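Local structure of D-lactate dehydrogenase (Fermentative) (Pseudomonas aeruginosa, 6ABJ) at residues 176-190 and 200-214. The protein catalyses the NAD-dependent interconversion of D-lactate and pyruvate, probably working as a fermentative pyruvate reductase, as a tetrameric member of the D-isomer-specific 2-hydroxyacid dehydrogenase family. Numbering follows the deposited sequence.
Sequences ARIMAGFGCELLAYD and LGGRYLALDALLAES
Strands 185-189 and 203-204 pair in parallel, Leu187 beside Arg203 and Ala188 beside Tyr204, through three backbone hydrogen bonds: Arg203 N to Leu186 O (2.9 Å), Ala188 N to Arg203 O and Leu205 N to Ala188 O. Where the pairing frays towards Gly201, two waters bridge Gly201 O to Leu186 N and Leu186 O. The Tyr204 ring lays one face over Ala188 CB, 4.0 Å from the ring centroid, while Tyr189 offers a face to Leu207 CB and an edge to Leu205 O. The Leu187 side illustrates how the helix following an edge strand covers a parallel sheet: Leu187, Leu205 and Leu210 pack between them. Leu187 runs alongside Arg203, its CD2 3.7 Å from Arg203 NH2; its CD1 reaches Glu213 CB and Ser214 OG. Arg203 NH2 meets the syn lone pair of Glu213 OE1 in a 3.0 Å salt bridge, and a water links Arg203 NE to Glu185 OE2, two in-plane partners that should steady the guanidinium. The first torsion of Leu210 (chi1 -175°) swings CG away from its backbone N, and CD1 lies against the strand backbone, 3.5 Å from Tyr189 N. Leu200 leans on helix 170-181, its CD1 4.1 Å from Ala176 CB and CD2 against Arg177, whose NH2 pairs with Glu173. At this Rossmann-fold edge, helix 195-199 completes the beta-alpha-beta unit, NADH-binding Asp190 directly follows the inner strand, and strand 162-166 flanks that strand's other side.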
ATOM      1  N   ALA B 176      31.345   8.190  -3.508  1.00 26.75           N
ATOM      2  CA  ALA B 176      31.986   9.238  -2.700  1.00 24.88           C
ATOM      3  C   ALA B 176      31.888  10.606  -3.366  1.00 24.99           C
ATOM      4  O   ALA B 176      31.600  11.620  -2.683  1.00 24.94           O
ATOM      5  CB  ALA B 176      33.430   8.869  -2.382  1.00 27.09           C
ATOM      6  N   ARG B 177      32.109  10.689  -4.684  1.00 27.95           N
ATOM      7  CA  ARG B 177      32.072  11.968  -5.381  1.00 28.85           C
ATOM      8  C   ARG B 177      30.670  12.570  -5.334  1.00 28.57           C
ATOM      9  O   ARG B 177      30.463  13.783  -5.144  1.00 26.74           O
ATOM     10  CB  ARG B 177      32.520  11.809  -6.882  1.00 34.18           C
ATOM     11  CG  ARG B 177      32.481  13.102  -7.707  1.00 40.80           C
ATOM     12  CD  ARG B 177      33.538  13.161  -8.855  1.00 47.74           C
ATOM     13  NE  ARG B 177      33.829  11.819  -9.336  1.00 52.94           N
ATOM     14  CZ  ARG B 177      34.936  11.113  -9.094  1.00 49.26           C
ATOM     15  NH1 ARG B 177      35.939  11.616  -8.438  1.00 52.59           N
ATOM     16  NH2 ARG B 177      35.020   9.853  -9.523  1.00 59.10           N
ATOM     17  N   ILE B 178      29.656  11.732  -5.519  1.00 30.47           N
ATOM     18  CA  ILE B 178      28.277  12.249  -5.414  1.00 27.97           C
ATOM     19  C   ILE B 178      28.026  12.784  -4.030  1.00 28.12           C
ATOM     20  O   ILE B 178      27.501  13.871  -3.895  1.00 27.11           O
ATOM     21  CB  ILE B 178      27.239  11.168  -5.712  1.00 29.71           C
ATOM     22  CG1 ILE B 178      27.359  10.707  -7.158  1.00 32.30           C
ATOM     23  CG2 ILE B 178      25.846  11.740  -5.539  1.00 28.90           C
ATOM     24  CD1 ILE B 178      26.604   9.429  -7.458  1.00 33.77           C
ATOM     25  N   MET B 179      28.404  12.037  -2.986  1.00 26.35           N
ATOM     26  CA  MET B 179      28.070  12.481  -1.632  1.00 26.40           C
ATOM     27  C   MET B 179      28.876  13.753  -1.238  1.00 29.50           C
ATOM     28  O   MET B 179      28.353  14.615  -0.490  1.00 27.51           O
ATOM     29  CB  MET B 179      28.263  11.382  -0.583  1.00 25.74           C
ATOM     30  CG  MET B 179      27.386  10.147  -0.797  1.00 24.26           C
ATOM     31  SD  MET B 179      25.611  10.595  -0.846  1.00 25.29           S
ATOM     32  CE  MET B 179      25.339  11.012   0.867  1.00 22.96           C
ATOM     33  N   ALA B 180      30.107  13.860  -1.738  1.00 30.66           N
ATOM     34  CA  ALA B 180      30.866  15.107  -1.610  1.00 32.53           C
ATOM     35  C   ALA B 180      30.150  16.317  -2.159  1.00 30.00           C
ATOM     36  O   ALA B 180      30.162  17.353  -1.536  1.00 29.18           O
ATOM     37  CB  ALA B 180      32.227  14.960  -2.259  1.00 34.79           C
ATOM     38  N   GLY B 181      29.404  16.166  -3.253  1.00 29.05           N
ATOM     39  CA  GLY B 181      28.602  17.262  -3.825  1.00 29.11           C
ATOM     40  C   GLY B 181      27.440  17.754  -3.002  1.00 30.75           C
ATOM     41  O   GLY B 181      26.983  18.901  -3.155  1.00 30.45           O
ATOM     42  N   PHE B 182      26.966  16.896  -2.083  1.00 29.37           N
ATOM     43  CA  PHE B 182      25.947  17.299  -1.118  1.00 28.48           C
ATOM     44  C   PHE B 182      26.608  18.099   0.033  1.00 27.53           C
ATOM     45  O   PHE B 182      25.919  18.636   0.896  1.00 28.65           O
ATOM     46  CB  PHE B 182      25.247  16.054  -0.527  1.00 27.17           C
ATOM     47  CG  PHE B 182      24.205  15.415  -1.386  1.00 27.73           C
ATOM     48  CD1 PHE B 182      22.881  15.833  -1.295  1.00 29.02           C
ATOM     49  CD2 PHE B 182      24.492  14.315  -2.167  1.00 29.20           C
ATOM     50  CE1 PHE B 182      21.906  15.245  -2.084  1.00 28.62           C
ATOM     51  CE2 PHE B 182      23.473  13.691  -2.952  1.00 29.88           C
ATOM     52  CZ  PHE B 182      22.197  14.144  -2.876  1.00 27.46           C
ATOM     53  N   GLY B 183      27.956  18.188   0.049  1.00 28.41           N
ATOM     54  CA  GLY B 183      28.627  18.858   1.171  1.00 29.23           C
ATOM     55  C   GLY B 183      28.809  17.959   2.380  1.00 29.02           C
ATOM     56  O   GLY B 183      28.881  18.429   3.516  1.00 28.12           O
ATOM     57  N   CYS B 184      28.846  16.650   2.134  1.00 28.82           N
ATOM     58  CA  CYS B 184      29.092  15.725   3.215  1.00 27.76           C
ATOM     59  C   CYS B 184      30.602  15.724   3.479  1.00 28.38           C
ATOM     60  O   CYS B 184      31.406  16.016   2.595  1.00 28.28           O
ATOM     61  CB  CYS B 184      28.642  14.343   2.815  1.00 28.55           C
ATOM     62  SG  CYS B 184      26.874  14.242   2.458  1.00 26.93           S
ATOM     63  N   GLU B 185      30.942  15.318   4.684  1.00 26.70           N
ATOM     64  CA  GLU B 185      32.319  15.090   5.061  1.00 29.73           C
ATOM     65  C   GLU B 185      32.571  13.617   4.804  1.00 28.59           C
ATOM     66  O   GLU B 185      31.984  12.749   5.499  1.00 27.88           O
ATOM     67  CB  GLU B 185      32.484  15.412   6.540  1.00 32.67           C
ATOM     68  CG  GLU B 185      33.909  15.225   7.039  1.00 34.73           C
ATOM     69  CD  GLU B 185      34.102  15.490   8.511  1.00 35.79           C
ATOM     70  OE1 GLU B 185      33.240  16.018   9.231  1.00 33.40           O
ATOM     71  OE2 GLU B 185      35.182  15.102   8.941  1.00 37.11           O
ATOM     72  N   LEU B 186      33.469  13.319   3.861  1.00 27.05           N
ATOM     73  CA  LEU B 186      33.735  11.949   3.444  1.00 28.05           C
ATOM     74  C   LEU B 186      34.848  11.208   4.221  1.00 29.32           C
ATOM     75  O   LEU B 186      35.987  11.705   4.270  1.00 32.46           O
ATOM     76  CB  LEU B 186      34.138  11.907   2.009  1.00 28.28           C
ATOM     77  CG  LEU B 186      32.986  11.687   1.029  1.00 35.51           C
ATOM     78  CD1 LEU B 186      32.409  10.301   1.135  1.00 35.14           C
ATOM     79  CD2 LEU B 186      31.910  12.712   1.266  1.00 37.28           C
ATOM     80  N   LEU B 187      34.512  10.031   4.760  1.00 28.18           N
ATOM     81  CA  LEU B 187      35.429   9.123   5.455  1.00 28.80           C
ATOM     82  C   LEU B 187      35.508   7.860   4.649  1.00 29.55           C
ATOM     83  O   LEU B 187      34.561   7.442   3.986  1.00 29.57           O
ATOM     84  CB  LEU B 187      34.976   8.805   6.869  1.00 30.84           C
ATOM     85  CG  LEU B 187      34.565   9.997   7.718  1.00 30.62           C
ATOM     86  CD1 LEU B 187      34.147   9.519   9.066  1.00 31.13           C
ATOM     87  CD2 LEU B 187      35.643  11.032   7.844  1.00 31.72           C
ATOM     88  N   ALA B 188      36.673   7.258   4.639  1.00 28.99           N
ATOM     89  CA  ALA B 188      36.885   6.105   3.806  1.00 29.71           C
ATOM     90  C   ALA B 188      37.781   5.062   4.432  1.00 30.97           C
ATOM     91  O   ALA B 188      38.729   5.364   5.137  1.00 32.16           O
ATOM     92  CB  ALA B 188      37.502   6.568   2.510  1.00 30.55           C
ATOM     93  N   TYR B 189      37.491   3.825   4.117  1.00 32.97           N
ATOM     94  CA  TYR B 189      38.328   2.729   4.490  1.00 34.06           C
ATOM     95  C   TYR B 189      38.565   1.870   3.258  1.00 36.29           C
ATOM     96  O   TYR B 189      37.630   1.442   2.560  1.00 32.19           O
ATOM     97  CB  TYR B 189      37.720   1.849   5.591  1.00 36.32           C
ATOM     98  CG  TYR B 189      38.543   0.602   5.762  1.00 36.73           C
ATOM     99  CD1 TYR B 189      39.769   0.629   6.420  1.00 40.52           C
ATOM    100  CD2 TYR B 189      38.135  -0.593   5.165  1.00 40.88           C
ATOM    101  CE1 TYR B 189      40.597  -0.515   6.488  1.00 43.94           C
ATOM    102  CE2 TYR B 189      38.932  -1.727   5.229  1.00 40.47           C
ATOM    103  CZ  TYR B 189      40.127  -1.699   5.895  1.00 47.63           C
ATOM    104  OH  TYR B 189      40.860  -2.857   5.914  1.00 51.94           O
ATOM    105  N   ASP B 190      39.839   1.599   2.965  1.00 34.10           N
ATOM    106  CA  ASP B 190      40.165   0.608   1.919  1.00 36.58           C
ATOM    107  C   ASP B 190      41.554   0.059   2.248  1.00 37.84           C
ATOM    108  O   ASP B 190      42.424   0.836   2.662  1.00 35.83           O
ATOM    109  CB  ASP B 190      40.139   1.204   0.514  1.00 36.66           C
ATOM    110  CG  ASP B 190      40.137   0.149  -0.581  1.00 37.78           C
ATOM    111  OD1 ASP B 190      41.232  -0.402  -0.914  1.00 40.14           O
ATOM    112  OD2 ASP B 190      39.056  -0.115  -1.159  1.00 35.11           O
ATOM    113  N   LEU B 200      38.815  14.445  -3.585  1.00 43.03           N
ATOM    114  CA  LEU B 200      37.408  14.811  -3.258  1.00 44.09           C
ATOM    115  C   LEU B 200      37.253  15.450  -1.904  1.00 40.97           C
ATOM    116  O   LEU B 200      36.186  15.934  -1.613  1.00 40.41           O
ATOM    117  CB  LEU B 200      36.469  13.588  -3.233  1.00 45.66           C
ATOM    118  CG  LEU B 200      36.422  12.914  -4.580  1.00 46.12           C
ATOM    119  CD1 LEU B 200      35.740  11.554  -4.527  1.00 47.89           C
ATOM    120  CD2 LEU B 200      35.749  13.861  -5.554  1.00 51.07           C
ATOM    121  N   GLY B 201      38.267  15.398  -1.053  1.00 39.64           N
ATOM    122  CA  GLY B 201      38.138  15.871   0.318  1.00 39.29           C
ATOM    123  C   GLY B 201      37.981  14.725   1.287  1.00 34.87           C
ATOM    124  O   GLY B 201      37.800  14.936   2.479  1.00 33.78           O
ATOM    125  N   GLY B 202      38.115  13.494   0.812  1.00 34.29           N
ATOM    126  CA  GLY B 202      37.950  12.293   1.666  1.00 32.52           C
ATOM    127  C   GLY B 202      39.111  11.981   2.576  1.00 34.73           C
ATOM    128  O   GLY B 202      40.281  12.108   2.177  1.00 32.06           O
ATOM    129  N   ARG B 203      38.818  11.533   3.789  1.00 32.28           N
ATOM    130  CA  ARG B 203      39.848  11.182   4.795  1.00 32.23           C
ATOM    131  C   ARG B 203      39.834   9.665   4.971  1.00 34.03           C
ATOM    132  O   ARG B 203      38.798   9.062   5.400  1.00 31.89           O
ATOM    133  CB  ARG B 203      39.464  11.815   6.121  1.00 34.95           C
ATOM    134  CG  ARG B 203      40.581  12.494   6.867  1.00 40.72           C
ATOM    135  CD  ARG B 203      40.611  12.332   8.345  1.00 38.11           C
ATOM    136  NE  ARG B 203      39.321  12.405   9.068  1.00 36.80           N
ATOM    137  CZ  ARG B 203      39.025  11.622  10.101  1.00 36.84           C
ATOM    138  NH1 ARG B 203      39.887  10.715  10.549  1.00 37.77           N
ATOM    139  NH2 ARG B 203      37.889  11.728  10.739  1.00 35.66           N
ATOM    140  N   TYR B 204      40.966   9.012   4.759  1.00 32.84           N
ATOM    141  CA  TYR B 204      41.076   7.585   5.115  1.00 34.24           C
ATOM    142  C   TYR B 204      41.335   7.425   6.571  1.00 36.20           C
ATOM    143  O   TYR B 204      42.068   8.236   7.163  1.00 37.31           O
ATOM    144  CB  TYR B 204      42.193   6.852   4.292  1.00 35.14           C
ATOM    145  CG  TYR B 204      41.773   6.495   2.889  1.00 33.71           C
ATOM    146  CD1 TYR B 204      41.971   7.390   1.868  1.00 34.27           C
ATOM    147  CD2 TYR B 204      41.152   5.291   2.605  1.00 33.64           C
ATOM    148  CE1 TYR B 204      41.636   7.086   0.593  1.00 35.53           C
ATOM    149  CE2 TYR B 204      40.737   5.003   1.337  1.00 34.75           C
ATOM    150  CZ  TYR B 204      41.043   5.876   0.316  1.00 34.83           C
ATOM    151  OH  TYR B 204      40.670   5.623  -0.994  1.00 34.80           O
ATOM    152  N   LEU B 205      40.765   6.366   7.154  1.00 33.34           N
ATOM    153  CA  LEU B 205      40.960   6.029   8.531  1.00 32.29           C
ATOM    154  C   LEU B 205      40.712   4.569   8.747  1.00 30.84           C
ATOM    155  O   LEU B 205      40.285   3.867   7.861  1.00 32.60           O
ATOM    156  CB  LEU B 205      40.138   6.905   9.490  1.00 32.56           C
ATOM    157  CG  LEU B 205      38.645   7.281   9.270  1.00 33.18           C
ATOM    158  CD1 LEU B 205      37.874   6.528   8.160  1.00 30.48           C
ATOM    159  CD2 LEU B 205      37.856   7.467  10.515  1.00 30.13           C
ATOM    160  N   ALA B 206      40.995   4.084   9.947  1.00 31.43           N
ATOM    161  CA  ALA B 206      40.712   2.710  10.288  1.00 30.85           C
ATOM    162  C   ALA B 206      39.203   2.365  10.217  1.00 32.58           C
ATOM    163  O   ALA B 206      38.356   3.207  10.488  1.00 30.11           O
ATOM    164  CB  ALA B 206      41.232   2.420  11.676  1.00 32.94           C
ATOM    165  N   LEU B 207      38.899   1.117   9.863  1.00 30.72           N
ATOM    166  CA  LEU B 207      37.529   0.664   9.708  1.00 31.96           C
ATOM    167  C   LEU B 207      36.752   1.015  10.991  1.00 30.74           C
ATOM    168  O   LEU B 207      35.600   1.471  10.895  1.00 29.63           O
ATOM    169  CB  LEU B 207      37.466  -0.831   9.449  1.00 31.77           C
ATOM    170  CG  LEU B 207      36.149  -1.538   9.374  1.00 33.01           C
ATOM    171  CD1 LEU B 207      35.214  -0.888   8.351  1.00 34.19           C
ATOM    172  CD2 LEU B 207      36.318  -3.009   9.079  1.00 36.66           C
ATOM    173  N   ASP B 208      37.334   0.717  12.130  1.00 32.03           N
ATOM    174  CA  ASP B 208      36.596   0.849  13.376  1.00 31.52           C
ATOM    175  C   ASP B 208      36.267   2.310  13.705  1.00 30.27           C
ATOM    176  O   ASP B 208      35.161   2.601  14.118  1.00 28.91           O
ATOM    177  CB  ASP B 208      37.298   0.127  14.505  1.00 33.15           C
ATOM    178  CG  ASP B 208      37.083  -1.382  14.462  1.00 33.20           C
ATOM    179  OD1 ASP B 208      36.104  -1.903  13.859  1.00 39.85           O
ATOM    180  OD2 ASP B 208      37.869  -2.078  15.076  1.00 36.34           O
ATOM    181  N   ALA B 209      37.163   3.203  13.312  1.00 30.29           N
ATOM    182  CA  ALA B 209      36.949   4.604  13.498  1.00 29.20           C
ATOM    183  C   ALA B 209      35.927   5.148  12.489  1.00 28.24           C
ATOM    184  O   ALA B 209      35.054   5.939  12.862  1.00 26.71           O
ATOM    185  CB  ALA B 209      38.247   5.314  13.352  1.00 30.10           C
ATOM    186  N   LEU B 210      35.982   4.659  11.243  1.00 26.49           N
ATOM    187  CA  LEU B 210      34.930   4.956  10.280  1.00 26.70           C
ATOM    188  C   LEU B 210      33.547   4.605  10.821  1.00 26.64           C
ATOM    189  O   LEU B 210      32.608   5.419  10.741  1.00 29.43           O
ATOM    190  CB  LEU B 210      35.180   4.255   8.960  1.00 26.96           C
ATOM    191  CG  LEU B 210      34.204   4.578   7.835  1.00 26.96           C
ATOM    192  CD1 LEU B 210      34.951   4.417   6.489  1.00 27.73           C
ATOM    193  CD2 LEU B 210      33.043   3.649   7.892  1.00 26.45           C
ATOM    194  N   LEU B 211      33.411   3.424  11.386  1.00 24.82           N
ATOM    195  CA  LEU B 211      32.144   2.948  11.854  1.00 26.06           C
ATOM    196  C   LEU B 211      31.669   3.811  13.043  1.00 25.18           C
ATOM    197  O   LEU B 211      30.470   4.222  13.133  1.00 23.32           O
ATOM    198  CB  LEU B 211      32.241   1.493  12.178  1.00 26.87           C
ATOM    199  CG  LEU B 211      32.346   0.504  10.984  1.00 28.11           C
ATOM    200  CD1 LEU B 211      32.596  -0.907  11.478  1.00 28.24           C
ATOM    201  CD2 LEU B 211      31.150   0.495  10.105  1.00 27.47           C
ATOM    202  N   ALA B 212      32.568   4.111  13.944  1.00 26.41           N
ATOM    203  CA  ALA B 212      32.147   4.946  15.113  1.00 27.86           C
ATOM    204  C   ALA B 212      31.820   6.423  14.718  1.00 26.47           C
ATOM    205  O   ALA B 212      30.987   7.034  15.351  1.00 28.80           O
ATOM    206  CB  ALA B 212      33.232   4.928  16.142  1.00 27.99           C
ATOM    207  N   GLU B 213      32.374   6.949  13.635  1.00 25.54           N
ATOM    208  CA  GLU B 213      32.250   8.346  13.334  1.00 26.41           C
ATOM    209  C   GLU B 213      31.166   8.661  12.327  1.00 25.76           C
ATOM    210  O   GLU B 213      30.735   9.805  12.244  1.00 27.28           O
ATOM    211  CB  GLU B 213      33.585   8.908  12.808  1.00 25.76           C
ATOM    212  CG  GLU B 213      34.713   8.944  13.884  1.00 26.41           C
ATOM    213  CD  GLU B 213      36.068   9.397  13.450  1.00 29.78           C
ATOM    214  OE1 GLU B 213      36.117  10.164  12.525  1.00 30.36           O
ATOM    215  OE2 GLU B 213      37.093   9.031  14.125  1.00 27.79           O
ATOM    216  N   SER B 214      30.742   7.681  11.542  1.00 25.36           N
ATOM    217  CA  SER B 214      29.930   7.952  10.388  1.00 25.02           C
ATOM    218  C   SER B 214      28.414   8.057  10.728  1.00 24.42           C
ATOM    219  O   SER B 214      27.904   7.243  11.472  1.00 23.57           O
ATOM    220  CB  SER B 214      30.133   6.825   9.388  1.00 25.86           C
ATOM    221  OG  SER B 214      31.410   6.854   8.822  1.00 26.14           O
TER
HETATM  222  O   HOH W   1      37.606  14.094   7.768  1.00 31.83           O
HETATM  223  O   HOH W   2      36.894  14.131   5.116  1.00 30.41           O
HETATM  224  O   HOH W   3      35.086  15.315   2.774  1.00 33.33           O